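Local coordinates for protein type II restriction enzyme NlaIV (Neisseria lactamica, PDB 6QM2) that recognises the double-stranded DNA sequence 5'-GGNNCC-3' and cleaves it after the third base, in the middle of the site, to give blunt ends with 5'-phosphates, at residues N26-F31 / N135-I140; R84-L89 / K117-D122; A93-A98 / F128-D133; E189-F194 / R229-P234; F194-E199 / P234-I239. One frame throughout, in Å; residues are numbered along the deposited sequence.

Overall arrangement
All five contacts belong to one PD-(D/E)XK-clan nuclease chain and fall into two groups. Contacts 1 and 3 adjoin at one end of the mixed sheet, their centres about 12 Å apart, with strand 124-132 in contact 3 beside strand 138-147 in contact 1. Contacts 4 and 5 share helix 191-204 at the other side of the chain, about 8 Å apart between centres and about 42 and 43 Å from contact 1. Contact 2 lies between the groups: it shares strand 88-95 with contact 3 without further touch, while Leu-121 packs on Leu-191 of contact 4 and on Phe-194 and Val-195. Its Met-120 side chain lies about 7 Å from the bound sodium ion.

Contact 1: N26-F31 / N135-I140; sequences NGQIRF and NGNVTI
The two backbones run roughly antiparallel, their touching parts 142° apart, and meet in a single bridge in which Gly-27 and Val-138 form a hydrogen-bonded pair. Gly-27 N donates in the carbonyl plane to Val-138 O at 3.0 Å, whereas Val-138 N reaches Gly-27 O from 32° above the carbonyl plane. The CA of Asn-137 adds a C-H...O contact to the same Gly-27 oxygen. With CG anti to its backbone N, Asn-137 swings its amide over the paired backbones, its plane 72° from that of Gln-28. The CB of Gln-28 rests 3.7 Å from Gly-136 O. A water accepts from Ile-29 N at 2.8 Å and donates to Gly-136 O at 2.6 Å, in the loop leading into strand 138-147. Val-138 packs on Val-46 of helix 44-60, which Ile-29 also touches. Strand 27-33 pairs with strand 36-40 as a beta hairpin and with an antiparallel strand of the second subunit, so the bridge joins the central nuclease sheet to an intersubunit beta sheet.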
# COMPACT_ATOMS: atom_id res chain seq x y z
N ASN A 26 -10.10 20.57 -6.42
CA ASN A 26 -10.64 19.26 -6.05
C ASN A 26 -9.97 18.20 -6.92
O ASN A 26 -9.57 18.48 -8.05
CB ASN A 26 -12.17 19.24 -6.22
CG ASN A 26 -12.89 20.09 -5.19
OD1 ASN A 26 -12.51 20.14 -4.02
ND2 ASN A 26 -13.95 20.76 -5.62
N GLY A 27 -9.86 16.99 -6.39
CA GLY A 27 -9.20 15.88 -7.09
C GLY A 27 -9.59 14.53 -6.51
O GLY A 27 -10.23 14.48 -5.46
N GLN A 28 -9.21 13.46 -7.19
CA GLN A 28 -9.59 12.10 -6.77
C GLN A 28 -8.85 11.01 -7.55
O GLN A 28 -8.56 11.18 -8.74
CB GLN A 28 -11.10 11.90 -6.92
CG GLN A 28 -11.67 12.40 -8.24
CD GLN A 28 -13.14 12.08 -8.40
OE1 GLN A 28 -13.56 11.49 -9.39
NE2 GLN A 28 -13.95 12.47 -7.40
N ILE A 29 -8.58 9.89 -6.88
CA ILE A 29 -8.00 8.71 -7.54
C ILE A 29 -9.16 7.96 -8.17
O ILE A 29 -10.25 7.89 -7.59
CB ILE A 29 -7.25 7.77 -6.56
CG1 ILE A 29 -6.22 8.54 -5.72
CG2 ILE A 29 -6.55 6.65 -7.33
CD1 ILE A 29 -5.71 7.77 -4.52
N ARG A 30 -8.93 7.39 -9.36
CA ARG A 30 -10.00 6.74 -10.11
C ARG A 30 -9.46 5.59 -10.97
O ARG A 30 -8.46 5.76 -11.67
CB ARG A 30 -10.74 7.78 -10.97
CG ARG A 30 -12.24 7.52 -11.07
CD ARG A 30 -13.04 8.75 -11.46
NE ARG A 30 -14.48 8.47 -11.41
CZ ARG A 30 -15.23 8.39 -10.30
NH1 ARG A 30 -16.53 8.11 -10.41
NH2 ARG A 30 -14.71 8.59 -9.09
N PHE A 31 -10.12 4.43 -10.90
CA PHE A 31 -9.72 3.24 -11.66
C PHE A 31 -10.70 2.98 -12.79
O PHE A 31 -11.89 2.79 -12.54
CB PHE A 31 -9.64 2.02 -10.74
CG PHE A 31 -9.34 0.73 -11.48
CD1 PHE A 31 -8.18 0.60 -12.24
CD2 PHE A 31 -10.22 -0.35 -11.41
CE1 PHE A 31 -7.90 -0.58 -12.92
CE2 PHE A 31 -9.94 -1.53 -12.09
CZ PHE A 31 -8.79 -1.64 -12.84
N ASN A 135 -16.38 10.27 0.69
CA ASN A 135 -16.70 10.06 -0.73
C ASN A 135 -15.48 9.87 -1.64
O ASN A 135 -15.63 9.48 -2.80
CB ASN A 135 -17.56 11.21 -1.27
CG ASN A 135 -19.00 11.15 -0.78
OD1 ASN A 135 -19.70 10.16 -0.98
ND2 ASN A 135 -19.45 12.23 -0.14
N GLY A 136 -14.28 10.18 -1.13
CA GLY A 136 -13.03 9.99 -1.87
C GLY A 136 -12.46 11.21 -2.59
O GLY A 136 -11.50 11.08 -3.35
N ASN A 137 -13.04 12.39 -2.36
CA ASN A 137 -12.57 13.63 -2.97
C ASN A 137 -11.37 14.17 -2.19
O ASN A 137 -11.48 14.51 -1.01
CB ASN A 137 -13.68 14.68 -3.01
CG ASN A 137 -13.42 15.76 -4.05
OD1 ASN A 137 -13.30 16.94 -3.72
ND2 ASN A 137 -13.33 15.35 -5.32
N VAL A 138 -10.22 14.24 -2.87
CA VAL A 138 -8.97 14.75 -2.28
C VAL A 138 -8.91 16.26 -2.44
O VAL A 138 -9.22 16.80 -3.50
CB VAL A 138 -7.73 14.14 -2.98
CG1 VAL A 138 -6.44 14.65 -2.33
CG2 VAL A 138 -7.78 12.61 -2.95
N THR A 139 -8.51 16.95 -1.37
CA THR A 139 -8.26 18.40 -1.41
C THR A 139 -6.94 18.72 -0.70
O THR A 139 -6.53 18.01 0.22
CB THR A 139 -9.41 19.20 -0.75
OG1 THR A 139 -9.54 18.84 0.63
CG2 THR A 139 -10.72 18.95 -1.47
N ILE A 140 -6.29 19.79 -1.15
CA ILE A 140 -5.06 20.29 -0.54
C ILE A 140 -5.44 21.40 0.43
O ILE A 140 -5.64 22.55 0.02
CB ILE A 140 -4.06 20.82 -1.59
CG1 ILE A 140 -3.84 19.79 -2.72
CG2 ILE A 140 -2.74 21.22 -0.94
CD1 ILE A 140 -3.47 18.39 -2.27
O HOH W 1 -9.88 9.35 -4.51

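Contact 2: R84-L89 / K117-D122; sequences RSRELL and KPYMLD
Tyr-119 carries this contact from the 3-10 turn 118-121. Its chi1 of 55° sets CG in the crowded position between the backbone N and the carbonyl carbon, with CB directed toward residues 84-89. At the root, Tyr-119 CB lies 3.3 Å from Ser-85 O and 3.7 Å from NH1 of Arg-86, whose guanidinium plane is 24° from the ring plane. Tyr-119 CD1 meets Ser-85 O at 3.3 Å and, at the ring edge, CD1 of Leu-88. Ser-85 CB sits almost over the ring centre, 3.4 Å from the centroid and 6° off the normal, a CH-pi contact; the aliphatic CB of Lys-117 covers the opposite face nearer the rim. Tyr-119 CE1 is 3.6 Å and CZ 3.8 Å from Ser-85 CB. The turn is part of the connection from strand 88-95 through helix 107-116 to the parallel strand 124-132, a right-handed beta-alpha-beta crossover in the nuclease sheet. Outside it, His-226 meets the tyrosine ring, and Tyr-227 forms a cation-pi pair with Arg-86. Leu-88 CD1 also reaches Met-120 SD at 4.0 Å. Waters join the backbones: one donates to both Ser-85 O and Tyr-119 O, and another accepts from Leu-88 N while donating to Asp-122 O.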
# COMPACT_ATOMS: atom_id res chain seq x y z
N ARG A 84 23.20 21.02 -10.58
CA ARG A 84 22.55 20.04 -9.71
C ARG A 84 22.94 20.17 -8.22
O ARG A 84 22.68 19.27 -7.43
CB ARG A 84 22.80 18.61 -10.22
CG ARG A 84 21.82 18.16 -11.31
CD ARG A 84 21.48 16.67 -11.23
NE ARG A 84 22.32 15.85 -12.10
CZ ARG A 84 22.19 15.77 -13.43
NH1 ARG A 84 21.24 16.45 -14.08
NH2 ARG A 84 23.02 14.99 -14.12
N SER A 85 23.59 21.28 -7.86
CA SER A 85 23.82 21.63 -6.46
C SER A 85 22.93 22.78 -5.98
O SER A 85 22.95 23.11 -4.79
CB SER A 85 25.29 21.98 -6.23
OG SER A 85 25.68 23.10 -7.01
N ARG A 86 22.15 23.39 -6.88
CA ARG A 86 21.27 24.50 -6.53
C ARG A 86 19.88 24.25 -7.12
O ARG A 86 19.72 23.42 -8.01
CB ARG A 86 21.82 25.83 -7.07
CG ARG A 86 23.23 26.20 -6.62
CD ARG A 86 23.27 26.53 -5.14
NE ARG A 86 24.57 27.01 -4.67
CZ ARG A 86 25.65 26.26 -4.45
NH1 ARG A 86 25.65 24.95 -4.70
NH2 ARG A 86 26.77 26.82 -4.00
N GLU A 87 18.90 24.99 -6.61
CA GLU A 87 17.51 24.90 -7.06
C GLU A 87 16.96 23.47 -6.92
O GLU A 87 16.41 22.89 -7.87
CB GLU A 87 17.37 25.43 -8.51
CG GLU A 87 18.11 26.73 -8.81
CD GLU A 87 17.76 27.87 -7.87
OE1 GLU A 87 16.58 28.01 -7.50
OE2 GLU A 87 18.68 28.65 -7.50
N LEU A 88 17.11 22.91 -5.72
CA LEU A 88 16.75 21.52 -5.40
C LEU A 88 15.40 21.47 -4.68
O LEU A 88 15.18 22.21 -3.72
CB LEU A 88 17.83 20.88 -4.53
CG LEU A 88 19.27 20.99 -5.04
CD1 LEU A 88 20.24 20.33 -4.07
CD2 LEU A 88 19.40 20.38 -6.42
N LEU A 89 14.52 20.57 -5.13
CA LEU A 89 13.14 20.48 -4.62
C LEU A 89 12.82 19.09 -4.07
O LEU A 89 13.00 18.09 -4.77
CB LEU A 89 12.16 20.83 -5.74
CG LEU A 89 10.67 20.90 -5.39
CD1 LEU A 89 10.40 21.94 -4.31
CD2 LEU A 89 9.85 21.19 -6.64
N LYS A 117 28.15 17.21 0.70
CA LYS A 117 27.27 18.05 -0.10
C LYS A 117 26.45 19.01 0.79
O LYS A 117 25.24 18.84 0.94
CB LYS A 117 26.33 17.17 -0.92
CG LYS A 117 27.01 16.18 -1.86
CD LYS A 117 25.96 15.39 -2.64
CE LYS A 117 26.58 14.38 -3.59
NZ LYS A 117 25.60 13.97 -4.64
N PRO A 118 27.11 20.02 1.39
CA PRO A 118 26.44 21.00 2.26
C PRO A 118 25.27 21.74 1.62
O PRO A 118 24.35 22.16 2.31
CB PRO A 118 27.54 22.01 2.60
CG PRO A 118 28.81 21.28 2.38
CD PRO A 118 28.55 20.32 1.26
N TYR A 119 25.33 21.91 0.30
CA TYR A 119 24.21 22.48 -0.46
C TYR A 119 22.86 21.76 -0.32
O TYR A 119 21.81 22.33 -0.66
CB TYR A 119 24.59 22.64 -1.95
CG TYR A 119 25.07 21.37 -2.64
CD1 TYR A 119 24.17 20.48 -3.21
CD2 TYR A 119 26.43 21.09 -2.74
CE1 TYR A 119 24.62 19.33 -3.85
CE2 TYR A 119 26.88 19.94 -3.38
CZ TYR A 119 25.97 19.07 -3.93
OH TYR A 119 26.42 17.93 -4.57
N MET A 120 22.87 20.51 0.16
CA MET A 120 21.63 19.81 0.52
C MET A 120 20.83 20.50 1.63
O MET A 120 19.60 20.37 1.68
CB MET A 120 21.92 18.36 0.93
CG MET A 120 22.38 17.47 -0.22
SD MET A 120 21.19 17.41 -1.58
CE MET A 120 22.05 16.35 -2.74
N LEU A 121 21.50 21.25 2.50
CA LEU A 121 20.81 22.01 3.55
C LEU A 121 19.93 23.16 3.02
O LEU A 121 19.09 23.67 3.76
CB LEU A 121 21.82 22.58 4.55
CG LEU A 121 22.62 21.55 5.35
CD1 LEU A 121 23.87 22.17 5.96
CD2 LEU A 121 21.76 20.91 6.42
N ASP A 122 20.15 23.57 1.77
CA ASP A 122 19.35 24.61 1.13
C ASP A 122 18.27 24.03 0.20
O ASP A 122 17.71 24.78 -0.60
CB ASP A 122 20.26 25.57 0.35
CG ASP A 122 19.70 26.99 0.27
OD1 ASP A 122 19.54 27.62 1.33
OD2 ASP A 122 19.44 27.49 -0.85
O HOH W 2 21.22 23.72 -2.83
O HOH W 3 19.26 27.03 -4.29
O HOH W 4 18.62 23.82 -3.45

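Contact 3: A93-A98 / F128-D133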
# COMPACT_ATOMS: atom_id res chain seq x y z
N ALA A 93 4.19 15.00 1.50
CA ALA A 93 2.75 14.99 1.67
C ALA A 93 2.37 14.27 2.96
O ALA A 93 2.97 13.24 3.30
CB ALA A 93 2.07 14.34 0.48
N PHE A 94 1.39 14.82 3.66
CA PHE A 94 0.83 14.19 4.86
C PHE A 94 -0.65 14.53 4.99
O PHE A 94 -1.09 15.60 4.56
CB PHE A 94 1.61 14.61 6.11
CG PHE A 94 1.40 16.05 6.52
CD1 PHE A 94 2.02 17.08 5.83
CD2 PHE A 94 0.59 16.37 7.61
CE1 PHE A 94 1.83 18.40 6.21
CE2 PHE A 94 0.40 17.69 7.99
CZ PHE A 94 1.02 18.71 7.29
N ASN A 95 -1.41 13.61 5.59
CA ASN A 95 -2.82 13.84 5.87
C ASN A 95 -2.91 14.93 6.93
O ASN A 95 -2.38 14.78 8.03
CB ASN A 95 -3.48 12.55 6.36
CG ASN A 95 -4.97 12.72 6.61
OD1 ASN A 95 -5.39 12.95 7.74
ND2 ASN A 95 -5.76 12.64 5.55
N ARG A 96 -3.59 16.03 6.58
CA ARG A 96 -3.64 17.23 7.42
C ARG A 96 -4.34 17.03 8.78
O ARG A 96 -4.06 17.76 9.72
CB ARG A 96 -4.29 18.39 6.64
CG ARG A 96 -4.36 19.75 7.33
CD ARG A 96 -3.01 20.40 7.53
NE ARG A 96 -3.07 21.50 8.49
CZ ARG A 96 -3.11 21.37 9.82
NH1 ARG A 96 -3.11 20.17 10.41
NH2 ARG A 96 -3.16 22.46 10.59
N ASN A 97 -5.22 16.03 8.88
CA ASN A 97 -5.96 15.77 10.13
C ASN A 97 -5.05 15.32 11.28
O ASN A 97 -5.32 15.64 12.44
CB ASN A 97 -7.07 14.73 9.93
CG ASN A 97 -8.02 15.09 8.79
OD1 ASN A 97 -8.30 14.26 7.92
ND2 ASN A 97 -8.51 16.32 8.79
N ALA A 98 -3.98 14.58 10.96
CA ALA A 98 -2.97 14.16 11.93
C ALA A 98 -1.64 14.91 11.73
O ALA A 98 -1.49 15.67 10.77
CB ALA A 98 -2.75 12.66 11.83
N PHE A 128 2.65 19.31 0.87
CA PHE A 128 1.19 19.27 0.69
C PHE A 128 0.50 18.69 1.92
O PHE A 128 0.66 17.51 2.23
CB PHE A 128 0.82 18.40 -0.52
CG PHE A 128 1.28 18.95 -1.84
CD1 PHE A 128 2.59 18.77 -2.26
CD2 PHE A 128 0.39 19.61 -2.68
CE1 PHE A 128 3.01 19.26 -3.48
CE2 PHE A 128 0.80 20.10 -3.91
CZ PHE A 128 2.12 19.93 -4.31
N GLY A 129 -0.27 19.52 2.63
CA GLY A 129 -1.17 19.05 3.69
C GLY A 129 -2.51 18.67 3.08
O GLY A 129 -3.37 19.53 2.91
N TYR A 130 -2.68 17.38 2.76
CA TYR A 130 -3.87 16.91 2.04
C TYR A 130 -4.97 16.37 2.96
O TYR A 130 -4.74 16.16 4.15
CB TYR A 130 -3.50 15.86 0.98
CG TYR A 130 -3.07 14.50 1.51
CD1 TYR A 130 -4.02 13.52 1.81
CD2 TYR A 130 -1.73 14.18 1.68
CE1 TYR A 130 -3.64 12.27 2.29
CE2 TYR A 130 -1.33 12.94 2.15
CZ TYR A 130 -2.29 11.99 2.45
OH TYR A 130 -1.91 10.75 2.92
N ASP A 131 -6.15 16.15 2.38
CA ASP A 131 -7.31 15.58 3.08
C ASP A 131 -8.18 14.80 2.09
O ASP A 131 -8.40 15.27 0.97
CB ASP A 131 -8.13 16.70 3.73
CG ASP A 131 -9.27 16.17 4.60
OD1 ASP A 131 -10.29 15.69 4.05
OD2 ASP A 131 -9.16 16.26 5.84
N MET A 132 -8.66 13.63 2.50
CA MET A 132 -9.63 12.85 1.72
C MET A 132 -10.87 12.56 2.56
O MET A 132 -10.76 11.96 3.64
CB MET A 132 -9.01 11.55 1.21
CG MET A 132 -9.85 10.88 0.12
SD MET A 132 -9.03 9.52 -0.76
CE MET A 132 -9.10 8.22 0.47
N ASP A 133 -12.03 12.98 2.06
CA ASP A 133 -13.33 12.76 2.73
C ASP A 133 -13.82 11.31 2.54
O ASP A 133 -13.12 10.48 1.95
CB ASP A 133 -14.38 13.81 2.28
CG ASP A 133 -14.74 13.73 0.79
OD1 ASP A 133 -14.56 12.68 0.14
OD2 ASP A 133 -15.21 14.76 0.25
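Strands 88-95 and 124-132 are parallel neighbours in the mixed sheet of the PD-(D/E)XK-clan nuclease fold, and their terminal parts diverge at 40°. Three backbone hydrogen bonds join them: Phe-94 N to Phe-128 O, Tyr-130 N to Phe-94 O, and Arg-96 N to Tyr-130 O, the last being 2.7 Å long and nearly along the C=O axis. Against this frame the aromatic rings take opposite sides of the sheet. Tyr-130 shares its face with Ala-93, Asn-95 and Phe-128; its CG stands in the crowded position between the backbone N and the carbonyl carbon, which lays the ring across the neighbouring strand. Asn-95 N then lies over one ring face, 3.5 Å above its plane, while Ala-93 CB comes to the ring edge, 4.0 Å from CD2. The Asn-95 amide is turned nearly upright to that ring, their planes 79° apart. On the other face of the sheet, Phe-94 also adopts the crowded first torsion, so that its ring folds over the CA of Gly-129. Helix 44-60 covers the side bearing Tyr-130 through Val-46 and Ile-50. Arg-96 bends at its second torsion, sending NE away to a salt bridge with Asp-142 on strand 138-147. Near the root of that side chain, Arg-96 CB lies 3.4 Å from Tyr-130 O.

Contact 4: E189-F194 / R229-P234; sequences ECLEDF and RSISIP
Glu-192 provides the largest share of this contact, and both its hydrocarbon part and its carboxylate touch the other segment. Its CB lies 3.8 Å from Pro-234 CD, and its CG lies 3.4 Å from Ser-232 O. A bend at the second torsion (chi2 85°) brings the carboxylate alongside Ile-231, with OE2 at 3.7 Å from both CG1 and CD1. Ile-233 approaches the helix backbone instead, its CG2 being 3.9 Å from Glu-192 O, while Pro-234 CG rests 3.7 Å from Asp-193 OD1. The carboxylate reaches the extended chain through two waters: one donates to Glu-192 OE2 and accepts from Arg-229 NH2; the other donates weakly to OE2 and accepts from Ser-232 N at 2.6 Å. Arg-229 could also help to stabilise the negative charge, although its NH1 remains 5.4 Å from OE2. Glu-192 occupies the first turn of helix 191-204, and Cys-190 is its N-cap, SG accepting a weak bond from Asp-193 N. Thus the non-regular segment between helices 215-227 and 236-239 lies along a helix start. Ile-231 and Ile-233 are backed by Phe-219 of helix 215-227, whose Lys-216 and Glu-220 bind the backbone O and N of Ile-233. Across the contact, Asp-193 OD2 receives a hydrogen bond from Tyr-243 and forms a salt bridge with Lys-242.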
# COMPACT_ATOMS: atom_id res chain seq x y z
N GLU A 189 15.48 28.02 14.58
CA GLU A 189 15.36 29.42 14.14
C GLU A 189 16.17 29.71 12.87
O GLU A 189 15.78 30.55 12.06
CB GLU A 189 15.79 30.37 15.26
CG GLU A 189 14.84 30.36 16.45
CD GLU A 189 15.42 30.97 17.72
OE1 GLU A 189 16.56 31.48 17.71
OE2 GLU A 189 14.71 30.92 18.75
N CYS A 190 17.29 29.01 12.71
CA CYS A 190 18.17 29.19 11.56
C CYS A 190 18.92 27.90 11.21
O CYS A 190 18.93 26.94 11.99
CB CYS A 190 19.19 30.28 11.88
SG CYS A 190 20.26 29.85 13.26
N LEU A 191 19.56 27.92 10.04
CA LEU A 191 20.38 26.81 9.57
C LEU A 191 21.49 26.42 10.55
O LEU A 191 21.72 25.24 10.79
CB LEU A 191 21.01 27.17 8.21
CG LEU A 191 22.04 26.21 7.61
CD1 LEU A 191 21.44 24.83 7.45
CD2 LEU A 191 22.53 26.75 6.28
N GLU A 192 22.17 27.41 11.13
CA GLU A 192 23.33 27.15 12.00
C GLU A 192 22.94 26.31 13.21
O GLU A 192 23.68 25.39 13.59
CB GLU A 192 24.00 28.46 12.46
CG GLU A 192 24.78 29.21 11.38
CD GLU A 192 23.94 30.14 10.50
OE1 GLU A 192 22.71 30.24 10.71
OE2 GLU A 192 24.52 30.77 9.59
N ASP A 193 21.78 26.61 13.80
CA ASP A 193 21.27 25.88 14.96
C ASP A 193 20.90 24.44 14.61
O ASP A 193 21.26 23.52 15.35
CB ASP A 193 20.06 26.60 15.58
CG ASP A 193 20.42 27.93 16.24
OD1 ASP A 193 21.61 28.31 16.27
OD2 ASP A 193 19.49 28.62 16.72
N PHE A 194 20.20 24.25 13.49
CA PHE A 194 19.91 22.90 12.96
C PHE A 194 21.19 22.08 12.81
O PHE A 194 21.26 20.94 13.26
CB PHE A 194 19.17 23.01 11.61
CG PHE A 194 18.98 21.69 10.89
CD1 PHE A 194 17.92 20.86 11.21
CD2 PHE A 194 19.86 21.28 9.89
CE1 PHE A 194 17.74 19.65 10.55
CE2 PHE A 194 19.68 20.08 9.23
CZ PHE A 194 18.62 19.26 9.56
N ARG A 229 32.22 31.18 1.43
CA ARG A 229 31.79 31.98 2.56
C ARG A 229 31.88 31.12 3.81
O ARG A 229 31.45 29.97 3.80
CB ARG A 229 30.34 32.42 2.36
CG ARG A 229 29.85 33.46 3.35
CD ARG A 229 28.43 33.90 3.00
NE ARG A 229 27.45 32.83 3.19
CZ ARG A 229 26.98 32.40 4.37
NH1 ARG A 229 27.40 32.92 5.52
NH2 ARG A 229 26.08 31.41 4.40
N SER A 230 32.43 31.67 4.89
CA SER A 230 32.53 30.93 6.15
C SER A 230 31.16 30.85 6.82
O SER A 230 30.28 31.69 6.57
CB SER A 230 33.57 31.56 7.10
OG SER A 230 33.07 32.73 7.72
N ILE A 231 30.98 29.82 7.64
CA ILE A 231 29.79 29.68 8.48
C ILE A 231 30.25 29.27 9.88
O ILE A 231 31.16 28.45 10.04
CB ILE A 231 28.78 28.67 7.88
CG1 ILE A 231 27.42 28.80 8.57
CG2 ILE A 231 29.29 27.23 7.96
CD1 ILE A 231 26.33 27.97 7.92
N SER A 232 29.62 29.87 10.90
CA SER A 232 29.94 29.59 12.29
C SER A 232 28.80 28.78 12.92
O SER A 232 27.69 29.30 13.12
CB SER A 232 30.19 30.89 13.06
OG SER A 232 30.94 30.64 14.23
N ILE A 233 29.09 27.51 13.21
CA ILE A 233 28.14 26.61 13.86
C ILE A 233 28.32 26.75 15.37
O ILE A 233 29.38 26.41 15.89
CB ILE A 233 28.38 25.14 13.44
CG1 ILE A 233 28.31 24.98 11.91
CG2 ILE A 233 27.39 24.20 14.14
CD1 ILE A 233 27.04 25.48 11.27
N PRO A 234 27.29 27.25 16.09
CA PRO A 234 27.45 27.36 17.54
C PRO A 234 27.52 25.99 18.23
O PRO A 234 27.06 25.00 17.66
CB PRO A 234 26.20 28.12 17.98
CG PRO A 234 25.19 27.86 16.91
CD PRO A 234 25.97 27.71 15.64
O HOH W 5 23.66 30.89 6.56
O HOH W 6 27.58 31.55 10.75

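Contact 5: F194-E199 / P234-I239; sequences FVSAIE and PRWHEI
Both key side chains leave their backbones with an extended first torsion: OG of Ser-196 (chi1 179°) and CG of Trp-236 each stand anti to their own backbone N. The serine hydroxyl thereby points across and donates to Pro-234 O at 2.7 Å, approaching from 40° above the carbonyl plane. The same OG lies in the indole plane at its edge and 3.6 Å from Trp-236 CB. The indole swings alongside the helix so that Ala-197 CB covers one face, 4.2 Å from the centroid of the six-membered ring and 26° off its normal, a CH-pi contact. Ile-239 CD1 closes on Ser-196 CB at 3.8 Å. A water donates to Ser-196 O and, weakly, to Glu-199 OE1, while accepting a weak bond from Trp-236 N at the start of the short helix. Arg-235, its N-cap residue, forms a salt bridge with Glu-238. Helix 236-239 thus packs on helix 191-204, whose Val-195 and Glu-199 touch helix 215-227, and whose Phe-194 and Ile-198 contact helix 107-116.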
# COMPACT_ATOMS: atom_id res chain seq x y z
N PHE A 194 20.20 24.25 13.49
CA PHE A 194 19.91 22.90 12.96
C PHE A 194 21.19 22.08 12.81
O PHE A 194 21.26 20.94 13.26
CB PHE A 194 19.17 23.01 11.61
CG PHE A 194 18.98 21.69 10.89
CD1 PHE A 194 17.92 20.86 11.21
CD2 PHE A 194 19.86 21.28 9.89
CE1 PHE A 194 17.74 19.65 10.55
CE2 PHE A 194 19.68 20.08 9.23
CZ PHE A 194 18.62 19.26 9.56
N VAL A 195 22.21 22.67 12.19
CA VAL A 195 23.48 21.99 11.96
C VAL A 195 24.16 21.70 13.29
O VAL A 195 24.76 20.63 13.46
CB VAL A 195 24.41 22.79 11.01
CG1 VAL A 195 25.79 22.16 10.92
CG2 VAL A 195 23.79 22.90 9.62
N SER A 196 24.08 22.65 14.24
CA SER A 196 24.61 22.44 15.59
C SER A 196 23.97 21.23 16.27
O SER A 196 24.66 20.46 16.94
CB SER A 196 24.41 23.68 16.47
OG SER A 196 24.91 23.44 17.78
N ALA A 197 22.66 21.08 16.08
CA ALA A 197 21.93 19.91 16.58
C ALA A 197 22.44 18.63 15.92
O ALA A 197 22.70 17.64 16.62
CB ALA A 197 20.43 20.06 16.36
N ILE A 198 22.61 18.66 14.59
CA ILE A 198 23.15 17.51 13.85
C ILE A 198 24.53 17.14 14.40
O ILE A 198 24.78 15.98 14.69
CB ILE A 198 23.26 17.76 12.32
CG1 ILE A 198 21.88 18.01 11.67
CG2 ILE A 198 23.95 16.59 11.62
CD1 ILE A 198 20.95 16.81 11.63
N GLU A 199 25.40 18.14 14.55
CA GLU A 199 26.76 17.91 15.05
C GLU A 199 26.75 17.14 16.37
O GLU A 199 27.48 16.16 16.51
CB GLU A 199 27.50 19.24 15.26
CG GLU A 199 28.98 19.08 15.62
CD GLU A 199 29.59 20.33 16.24
OE1 GLU A 199 29.10 21.45 15.98
OE2 GLU A 199 30.58 20.17 17.00
N PRO A 234 27.29 27.25 16.09
CA PRO A 234 27.45 27.36 17.54
C PRO A 234 27.52 25.99 18.23
O PRO A 234 27.06 25.00 17.66
CB PRO A 234 26.20 28.12 17.98
CG PRO A 234 25.19 27.86 16.91
CD PRO A 234 25.97 27.71 15.64
N ARG A 235 28.10 25.95 19.42
CA ARG A 235 28.08 24.73 20.24
C ARG A 235 26.65 24.48 20.68
O ARG A 235 25.94 25.43 21.03
CB ARG A 235 29.00 24.85 21.46
CG ARG A 235 30.49 24.79 21.15
CD ARG A 235 31.33 24.52 22.40
NE ARG A 235 30.96 25.38 23.54
CZ ARG A 235 30.40 24.99 24.70
NH1 ARG A 235 30.12 25.90 25.63
NH2 ARG A 235 30.13 23.70 24.97
N TRP A 236 26.22 23.22 20.65
CA TRP A 236 24.83 22.87 21.00
C TRP A 236 24.50 23.22 22.45
O TRP A 236 23.41 23.70 22.74
CB TRP A 236 24.56 21.39 20.74
CG TRP A 236 23.17 20.95 21.14
CD1 TRP A 236 22.85 20.05 22.12
CD2 TRP A 236 21.93 21.41 20.59
NE1 TRP A 236 21.48 19.91 22.20
CE2 TRP A 236 20.90 20.73 21.27
CE3 TRP A 236 21.59 22.31 19.58
CZ2 TRP A 236 19.54 20.93 20.98
CZ3 TRP A 236 20.24 22.52 19.28
CH2 TRP A 236 19.24 21.83 19.99
N HIS A 237 25.46 22.98 23.34
CA HIS A 237 25.30 23.29 24.77
C HIS A 237 24.88 24.75 25.02
O HIS A 237 24.04 25.01 25.88
CB HIS A 237 26.60 22.98 25.53
CG HIS A 237 26.43 22.97 27.02
ND1 HIS A 237 25.96 21.88 27.71
CD2 HIS A 237 26.69 23.93 27.95
CE1 HIS A 237 25.92 22.16 29.00
NE2 HIS A 237 26.36 23.39 29.17
N GLU A 238 25.45 25.69 24.26
CA GLU A 238 25.11 27.11 24.39
C GLU A 238 23.68 27.44 23.93
O GLU A 238 23.01 28.26 24.56
CB GLU A 238 26.10 28.00 23.61
CG GLU A 238 27.53 27.99 24.15
CD GLU A 238 27.63 28.47 25.59
OE1 GLU A 238 28.39 27.85 26.37
OE2 GLU A 238 26.95 29.45 25.96
N ILE A 239 23.22 26.80 22.85
CA ILE A 239 21.91 27.13 22.25
C ILE A 239 20.77 26.17 22.59
O ILE A 239 19.62 26.44 22.24
CB ILE A 239 22.01 27.27 20.70
CG1 ILE A 239 22.50 25.97 20.04
CG2 ILE A 239 22.91 28.43 20.33
CD1 ILE A 239 22.12 25.87 18.57
O HOH W 7 27.15 21.24 18.34